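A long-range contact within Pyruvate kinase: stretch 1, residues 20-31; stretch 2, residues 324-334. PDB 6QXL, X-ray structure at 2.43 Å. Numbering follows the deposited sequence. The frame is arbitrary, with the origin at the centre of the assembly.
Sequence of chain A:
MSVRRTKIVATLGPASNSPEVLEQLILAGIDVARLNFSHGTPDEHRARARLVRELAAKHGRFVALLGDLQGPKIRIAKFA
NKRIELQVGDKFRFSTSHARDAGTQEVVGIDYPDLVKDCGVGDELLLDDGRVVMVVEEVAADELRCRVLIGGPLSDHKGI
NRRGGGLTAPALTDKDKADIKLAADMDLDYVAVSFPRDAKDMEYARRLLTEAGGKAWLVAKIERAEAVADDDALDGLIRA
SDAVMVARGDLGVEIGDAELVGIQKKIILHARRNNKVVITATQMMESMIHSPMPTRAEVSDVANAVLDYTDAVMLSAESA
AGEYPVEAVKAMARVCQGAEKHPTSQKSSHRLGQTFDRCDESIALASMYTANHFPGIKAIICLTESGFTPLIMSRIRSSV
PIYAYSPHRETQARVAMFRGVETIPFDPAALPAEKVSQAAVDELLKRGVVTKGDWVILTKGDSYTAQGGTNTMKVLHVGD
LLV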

ATOM      1  N   GLU A  20     -53.465   3.456  -0.216  1.00 56.53           N
ATOM      2  CA  GLU A  20     -52.996   4.210   0.941  1.00 65.71           C
ATOM      3  C   GLU A  20     -51.595   3.768   1.372  1.00 67.57           C
ATOM      4  O   GLU A  20     -50.758   4.613   1.718  1.00 54.41           O
ATOM      5  CB  GLU A  20     -53.961   4.123   2.135  1.00 71.53           C
ATOM      6  CG  GLU A  20     -53.508   4.952   3.357  1.00 85.79           C
ATOM      7  CD  GLU A  20     -54.019   4.503   4.722  1.00 94.78           C
ATOM      8  OE1 GLU A  20     -54.615   3.412   4.910  1.00100.77           O
ATOM      9  OE2 GLU A  20     -53.747   5.288   5.630  1.00 96.35           O
ATOM     10  N   VAL A  21     -51.338   2.461   1.342  1.00 61.09           N
ATOM     11  CA  VAL A  21     -50.059   1.956   1.801  1.00 62.79           C
ATOM     12  C   VAL A  21     -48.986   2.205   0.743  1.00 61.15           C
ATOM     13  O   VAL A  21     -47.874   2.632   1.075  1.00 69.47           O
ATOM     14  CB  VAL A  21     -50.143   0.471   2.175  1.00 62.89           C
ATOM     15  CG1 VAL A  21     -48.768  -0.097   2.526  1.00 62.74           C
ATOM     16  CG2 VAL A  21     -51.096   0.295   3.355  1.00 64.46           C
ATOM     17  N   LEU A  22     -49.316   1.954  -0.522  1.00 57.17           N
ATOM     18  CA  LEU A  22     -48.376   2.239  -1.596  1.00 57.42           C
ATOM     19  C   LEU A  22     -47.955   3.701  -1.600  1.00 54.16           C
ATOM     20  O   LEU A  22     -46.771   4.009  -1.706  1.00 48.74           O
ATOM     21  CB  LEU A  22     -48.953   1.852  -2.946  1.00 60.58           C
ATOM     22  CG  LEU A  22     -49.049   0.342  -3.155  1.00 72.74           C
ATOM     23  CD1 LEU A  22     -49.798   0.024  -4.432  1.00 77.37           C
ATOM     24  CD2 LEU A  22     -47.679  -0.313  -3.193  1.00 77.59           C
ATOM     25  N   GLU A  23     -48.911   4.608  -1.428  1.00 61.18           N
ATOM     26  CA  GLU A  23     -48.533   6.008  -1.333  1.00 65.21           C
ATOM     27  C   GLU A  23     -47.530   6.235  -0.190  1.00 59.78           C
ATOM     28  O   GLU A  23     -46.537   6.934  -0.362  1.00 66.15           O
ATOM     29  CB  GLU A  23     -49.765   6.900  -1.178  1.00 69.87           C
ATOM     30  CG  GLU A  23     -49.443   8.408  -1.243  1.00 70.65           C
ATOM     31  CD  GLU A  23     -50.632   9.277  -1.535  1.00 68.54           C
ATOM     32  OE1 GLU A  23     -51.754   8.996  -1.099  1.00 65.45           O
ATOM     33  OE2 GLU A  23     -50.445  10.284  -2.246  1.00 69.01           O
ATOM     34  N   GLN A  24     -47.780   5.618   0.959  1.00 57.05           N
ATOM     35  CA  GLN A  24     -46.886   5.766   2.101  1.00 60.16           C
ATOM     36  C   GLN A  24     -45.485   5.168   1.870  1.00 59.23           C
ATOM     37  O   GLN A  24     -44.495   5.719   2.356  1.00 48.03           O
ATOM     38  CB  GLN A  24     -47.511   5.153   3.334  1.00 64.56           C
ATOM     39  CG  GLN A  24     -48.567   6.010   3.999  1.00 69.25           C
ATOM     40  CD  GLN A  24     -49.225   5.251   5.145  1.00 78.33           C
ATOM     41  OE1 GLN A  24     -50.237   4.535   4.958  1.00 75.03           O
ATOM     42  NE2 GLN A  24     -48.619   5.344   6.315  1.00 77.39           N
ATOM     43  N   LEU A  25     -45.423   4.054   1.131  1.00 63.82           N
ATOM     44  CA  LEU A  25     -44.153   3.450   0.767  1.00 62.14           C
ATOM     45  C   LEU A  25     -43.355   4.341  -0.192  1.00 64.50           C
ATOM     46  O   LEU A  25     -42.135   4.470  -0.062  1.00 66.49           O
ATOM     47  CB  LEU A  25     -44.357   2.067   0.125  1.00 57.69           C
ATOM     48  CG  LEU A  25     -44.923   0.920   0.942  1.00 62.29           C
ATOM     49  CD1 LEU A  25     -45.108  -0.302   0.039  1.00 59.03           C
ATOM     50  CD2 LEU A  25     -44.041   0.613   2.136  1.00 64.98           C
ATOM     51  N   ILE A  26     -44.047   4.922  -1.156  1.00 59.79           N
ATOM     52  CA  ILE A  26     -43.443   5.874  -2.090  1.00 57.78           C
ATOM     53  C   ILE A  26     -42.863   7.047  -1.309  1.00 50.24           C
ATOM     54  O   ILE A  26     -41.715   7.444  -1.536  1.00 56.70           O
ATOM     55  CB  ILE A  26     -44.468   6.352  -3.140  1.00 57.66           C
ATOM     56  CG1 ILE A  26     -45.029   5.084  -3.878  1.00 57.16           C
ATOM     57  CG2 ILE A  26     -43.861   7.338  -4.102  1.00 56.53           C
ATOM     58  CD1 ILE A  26     -44.185   4.182  -4.588  1.00 59.09           C
ATOM     59  N   LEU A  27     -43.638   7.584  -0.385  1.00 42.66           N
ATOM     60  CA  LEU A  27     -43.162   8.717   0.415  1.00 51.47           C
ATOM     61  C   LEU A  27     -42.056   8.333   1.371  1.00 50.10           C
ATOM     62  O   LEU A  27     -41.238   9.166   1.708  1.00 50.25           O
ATOM     63  CB  LEU A  27     -44.305   9.372   1.193  1.00 53.20           C
ATOM     64  CG  LEU A  27     -45.335  10.084   0.344  1.00 61.47           C
ATOM     65  CD1 LEU A  27     -46.640  10.211   1.152  1.00 63.92           C
ATOM     66  CD2 LEU A  27     -44.814  11.429  -0.174  1.00 61.70           C
ATOM     67  N   ALA A  28     -42.038   7.083   1.818  1.00 55.97           N
ATOM     68  CA  ALA A  28     -40.994   6.631   2.731  1.00 48.10           C
ATOM     69  C   ALA A  28     -39.659   6.420   2.014  1.00 49.59           C
ATOM     70  O   ALA A  28     -38.616   6.320   2.666  1.00 47.46           O
ATOM     71  CB  ALA A  28     -41.420   5.366   3.452  1.00 48.28           C
ATOM     72  N   GLY A  29     -39.704   6.324   0.685  1.00 47.49           N
ATOM     73  CA  GLY A  29     -38.514   6.347  -0.130  1.00 46.72           C
ATOM     74  C   GLY A  29     -38.202   5.112  -0.940  1.00 43.88           C
ATOM     75  O   GLY A  29     -37.061   4.953  -1.372  1.00 47.20           O
ATOM     76  N   ILE A  30     -39.150   4.230  -1.214  1.00 43.67           N
ATOM     77  CA  ILE A  30     -38.783   3.063  -2.006  1.00 41.11           C
ATOM     78  C   ILE A  30     -38.276   3.492  -3.377  1.00 38.43           C
ATOM     79  O   ILE A  30     -38.775   4.435  -3.964  1.00 42.57           O
ATOM     80  CB  ILE A  30     -39.914   2.028  -2.145  1.00 40.83           C
ATOM     81  CG1 ILE A  30     -41.107   2.543  -2.932  1.00 42.48           C
ATOM     82  CG2 ILE A  30     -40.378   1.540  -0.778  1.00 43.07           C
ATOM     83  CD1 ILE A  30     -41.836   1.404  -3.625  1.00 46.68           C
ATOM     84  N   ASP A  31     -37.266   2.809  -3.873  1.00 40.06           N
ATOM     85  CA  ASP A  31     -36.722   3.099  -5.193  1.00 38.09           C
ATOM     86  C   ASP A  31     -37.128   2.041  -6.229  1.00 36.27           C
ATOM     87  O   ASP A  31     -37.097   2.315  -7.427  1.00 36.50           O
ATOM     88  CB  ASP A  31     -35.193   3.243  -5.109  1.00 37.58           C
ATOM     89  CG  ASP A  31     -34.748   4.218  -3.991  1.00 40.58           C
ATOM     90  OD1 ASP A  31     -34.847   5.479  -4.158  1.00 46.51           O
ATOM     91  OD2 ASP A  31     -34.305   3.719  -2.916  1.00 40.25           O
TER
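Stretch 2 324-334: YPVEAVKAMAR

How does stretch 2 lie on stretch 1? Tyr324 occupies the N-cap position, and from Pro325 to Arg334 the chain is helical, held by regular bonds such as Lys330 N to Val326 O at 3.0 Å. This helix runs beside the helix of stretch 1 in the same direction, the two N-to-C axes differing by only 6° and approaching to 9.2 Å. Successive turns meet in step: the CA of Leu25 lies 5.6 Å from the CA of Val326, and one turn on the CA of Ala28 lies 5.7 Å from the CA of Lys330. No hydrogen bond links the two stretches, so the contact rests on packing.

What does the first part of stretch 1 meet? Val21 comes first, its CG1 standing 4.3 Å from Pro325 CG and also 4.3 Å from Val326 CG2, which sets it against the opening turn of the second helix. Gln24 follows and points toward stretch 2; its CB is 3.7 Å from Val326 CG2, so an aliphatic part of this polar side chain joins the apolar contact. The side chain of Val326 is a knob, seated in the hole formed by Val21, Gln24, Leu25 and Ala28.

How does Leu25 reach the other helix when its CA-to-CB bond points sideways? With chi1 in m and chi2 in t, the end of its side chain comes nearer to stretch 2. Leu25 CD2 lies 3.7 Å from Pro325 O, 4.3 Å from Pro325 CB, and 3.9 Å from both Val326 CG2 and Val329 CG2. One methyl group thus touches residues from two successive turns of the partner helix.

What does Ala28 touch, and what follows it? Ala28 points its small side chain toward stretch 2, and the single methyl is enough to make contact: Ala28 CB is 3.7 Å from Val329 CG1, 3.9 Å from Lys330 CG and 4.3 Å from Val326 CG1. Gly29 then leaves the helical conformation with a phi of 117° in a Schellman motif, where Ile30 N bonds to Leu25 O at 3.2 Å and Gly29 N bonds weakly to Ile26 O, also at 3.2 Å. At these backbone angles a CB would be jammed against the carbonyl O of Ala28, which by itself calls for glycine. Past the turn, Ile30 closes the contact with CG2 3.8 Å from Val329 CG2, so Val329 is touched from both the helix and the segment that leaves it.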

ATOM      1  N   TYR A 324     -45.869  -4.101   9.446  1.00 48.16           N
ATOM      2  CA  TYR A 324     -45.277  -2.758   9.484  1.00 45.65           C
ATOM      3  C   TYR A 324     -44.435  -2.462   8.227  1.00 44.89           C
ATOM      4  O   TYR A 324     -43.273  -2.075   8.315  1.00 42.94           O
ATOM      5  CB  TYR A 324     -44.413  -2.612  10.731  1.00 47.94           C
ATOM      6  CG  TYR A 324     -45.128  -2.805  12.032  1.00 50.87           C
ATOM      7  CD1 TYR A 324     -45.284  -4.083  12.549  1.00 48.54           C
ATOM      8  CD2 TYR A 324     -45.695  -1.718  12.741  1.00 55.14           C
ATOM      9  CE1 TYR A 324     -45.947  -4.281  13.736  1.00 49.30           C
ATOM     10  CE2 TYR A 324     -46.262  -1.931  13.973  1.00 54.33           C
ATOM     11  CZ  TYR A 324     -46.432  -3.195  14.430  1.00 53.89           C
ATOM     12  OH  TYR A 324     -47.082  -3.404  15.619  1.00 55.55           O
ATOM     13  N   PRO A 325     -45.038  -2.605   7.043  1.00 42.92           N
ATOM     14  CA  PRO A 325     -44.282  -2.368   5.820  1.00 45.00           C
ATOM     15  C   PRO A 325     -43.682  -0.965   5.691  1.00 49.48           C
ATOM     16  O   PRO A 325     -42.542  -0.808   5.250  1.00 51.49           O
ATOM     17  CB  PRO A 325     -45.303  -2.642   4.715  1.00 44.70           C
ATOM     18  CG  PRO A 325     -46.617  -2.494   5.366  1.00 44.85           C
ATOM     19  CD  PRO A 325     -46.432  -2.972   6.767  1.00 42.33           C
ATOM     20  N   VAL A 326     -44.418   0.049   6.100  1.00 52.09           N
ATOM     21  CA  VAL A 326     -43.907   1.412   5.958  1.00 56.59           C
ATOM     22  C   VAL A 326     -42.771   1.663   6.941  1.00 50.23           C
ATOM     23  O   VAL A 326     -41.733   2.223   6.576  1.00 50.16           O
ATOM     24  CB  VAL A 326     -45.030   2.451   6.099  1.00 59.07           C
ATOM     25  CG1 VAL A 326     -44.499   3.879   6.043  1.00 61.46           C
ATOM     26  CG2 VAL A 326     -46.057   2.221   5.000  1.00 57.90           C
ATOM     27  N   GLU A 327     -42.938   1.194   8.161  1.00 46.40           N
ATOM     28  CA  GLU A 327     -41.916   1.393   9.186  1.00 52.05           C
ATOM     29  C   GLU A 327     -40.616   0.660   8.829  1.00 49.65           C
ATOM     30  O   GLU A 327     -39.526   1.153   9.118  1.00 42.22           O
ATOM     31  CB  GLU A 327     -42.427   0.962  10.553  1.00 50.49           C
ATOM     32  CG  GLU A 327     -43.642   1.766  11.042  1.00 50.50           C
ATOM     33  CD  GLU A 327     -45.028   1.284  10.584  1.00 48.66           C
ATOM     34  OE1 GLU A 327     -45.176   0.453   9.645  1.00 50.69           O
ATOM     35  OE2 GLU A 327     -45.999   1.730  11.197  1.00 54.02           O
ATOM     36  N   ALA A 328     -40.738  -0.497   8.166  1.00 48.68           N
ATOM     37  CA  ALA A 328     -39.570  -1.223   7.692  1.00 48.53           C
ATOM     38  C   ALA A 328     -38.771  -0.403   6.686  1.00 48.15           C
ATOM     39  O   ALA A 328     -37.556  -0.255   6.833  1.00 40.74           O
ATOM     40  CB  ALA A 328     -39.965  -2.562   7.103  1.00 47.25           C
ATOM     41  N   VAL A 329     -39.450   0.152   5.690  1.00 43.38           N
ATOM     42  CA  VAL A 329     -38.780   0.980   4.694  1.00 39.84           C
ATOM     43  C   VAL A 329     -38.111   2.180   5.368  1.00 39.74           C
ATOM     44  O   VAL A 329     -36.951   2.477   5.103  1.00 36.54           O
ATOM     45  CB  VAL A 329     -39.762   1.443   3.605  1.00 40.85           C
ATOM     46  CG1 VAL A 329     -39.150   2.563   2.739  1.00 40.78           C
ATOM     47  CG2 VAL A 329     -40.201   0.258   2.750  1.00 40.15           C
ATOM     48  N   LYS A 330     -38.833   2.853   6.253  1.00 44.14           N
ATOM     49  CA  LYS A 330     -38.261   3.998   6.965  1.00 47.98           C
ATOM     50  C   LYS A 330     -36.996   3.615   7.732  1.00 45.63           C
ATOM     51  O   LYS A 330     -35.983   4.310   7.658  1.00 46.41           O
ATOM     52  CB  LYS A 330     -39.274   4.639   7.910  1.00 49.20           C
ATOM     53  CG  LYS A 330     -40.369   5.389   7.194  1.00 55.67           C
ATOM     54  CD  LYS A 330     -41.172   6.272   8.153  1.00 59.63           C
ATOM     55  CE  LYS A 330     -42.368   6.906   7.446  1.00 63.33           C
ATOM     56  NZ  LYS A 330     -43.409   7.350   8.419  1.00 68.33           N
ATOM     57  N   ALA A 331     -37.057   2.486   8.436  1.00 44.04           N
ATOM     58  CA  ALA A 331     -35.923   2.042   9.246  1.00 43.68           C
ATOM     59  C   ALA A 331     -34.729   1.707   8.342  1.00 45.83           C
ATOM     60  O   ALA A 331     -33.605   2.140   8.599  1.00 38.45           O
ATOM     61  CB  ALA A 331     -36.300   0.848  10.087  1.00 40.73           C
ATOM     62  N   MET A 332     -34.991   0.957   7.285  1.00 44.89           N
ATOM     63  CA  MET A 332     -33.953   0.581   6.359  1.00 46.05           C
ATOM     64  C   MET A 332     -33.279   1.818   5.772  1.00 46.01           C
ATOM     65  O   MET A 332     -32.045   1.905   5.726  1.00 43.94           O
ATOM     66  CB  MET A 332     -34.554  -0.317   5.280  1.00 45.12           C
ATOM     67  CG  MET A 332     -33.588  -0.786   4.239  1.00 51.36           C
ATOM     68  SD  MET A 332     -34.273  -2.127   3.279  1.00 60.56           S
ATOM     69  CE  MET A 332     -33.558  -3.538   4.141  1.00 55.89           C
ATOM     70  N   ALA A 333     -34.081   2.797   5.377  1.00 46.92           N
ATOM     71  CA  ALA A 333     -33.548   4.036   4.810  1.00 42.92           C
ATOM     72  C   ALA A 333     -32.662   4.789   5.804  1.00 42.87           C
ATOM     73  O   ALA A 333     -31.642   5.353   5.426  1.00 50.24           O
ATOM     74  CB  ALA A 333     -34.690   4.928   4.329  1.00 37.53           C
ATOM     75  N   ARG A 334     -33.048   4.787   7.068  1.00 40.72           N
ATOM     76  CA  ARG A 334     -32.302   5.503   8.093  1.00 46.93           C
ATOM     77  C   ARG A 334     -30.941   4.826   8.333  1.00 50.10           C
ATOM     78  O   ARG A 334     -29.921   5.496   8.499  1.00 56.41           O
ATOM     79  CB  ARG A 334     -33.122   5.527   9.375  1.00 48.83           C
ATOM     80  CG  ARG A 334     -32.863   6.746  10.276  1.00 55.62           C
ATOM     81  CD  ARG A 334     -32.982   6.445  11.796  1.00 64.12           C
ATOM     82  NE  ARG A 334     -34.140   5.577  12.108  1.00 76.89           N
ATOM     83  CZ  ARG A 334     -34.110   4.329  12.613  1.00 79.97           C
ATOM     84  NH1 ARG A 334     -32.956   3.730  12.929  1.00 73.18           N
ATOM     85  NH2 ARG A 334     -35.266   3.662  12.758  1.00 74.27           N
TER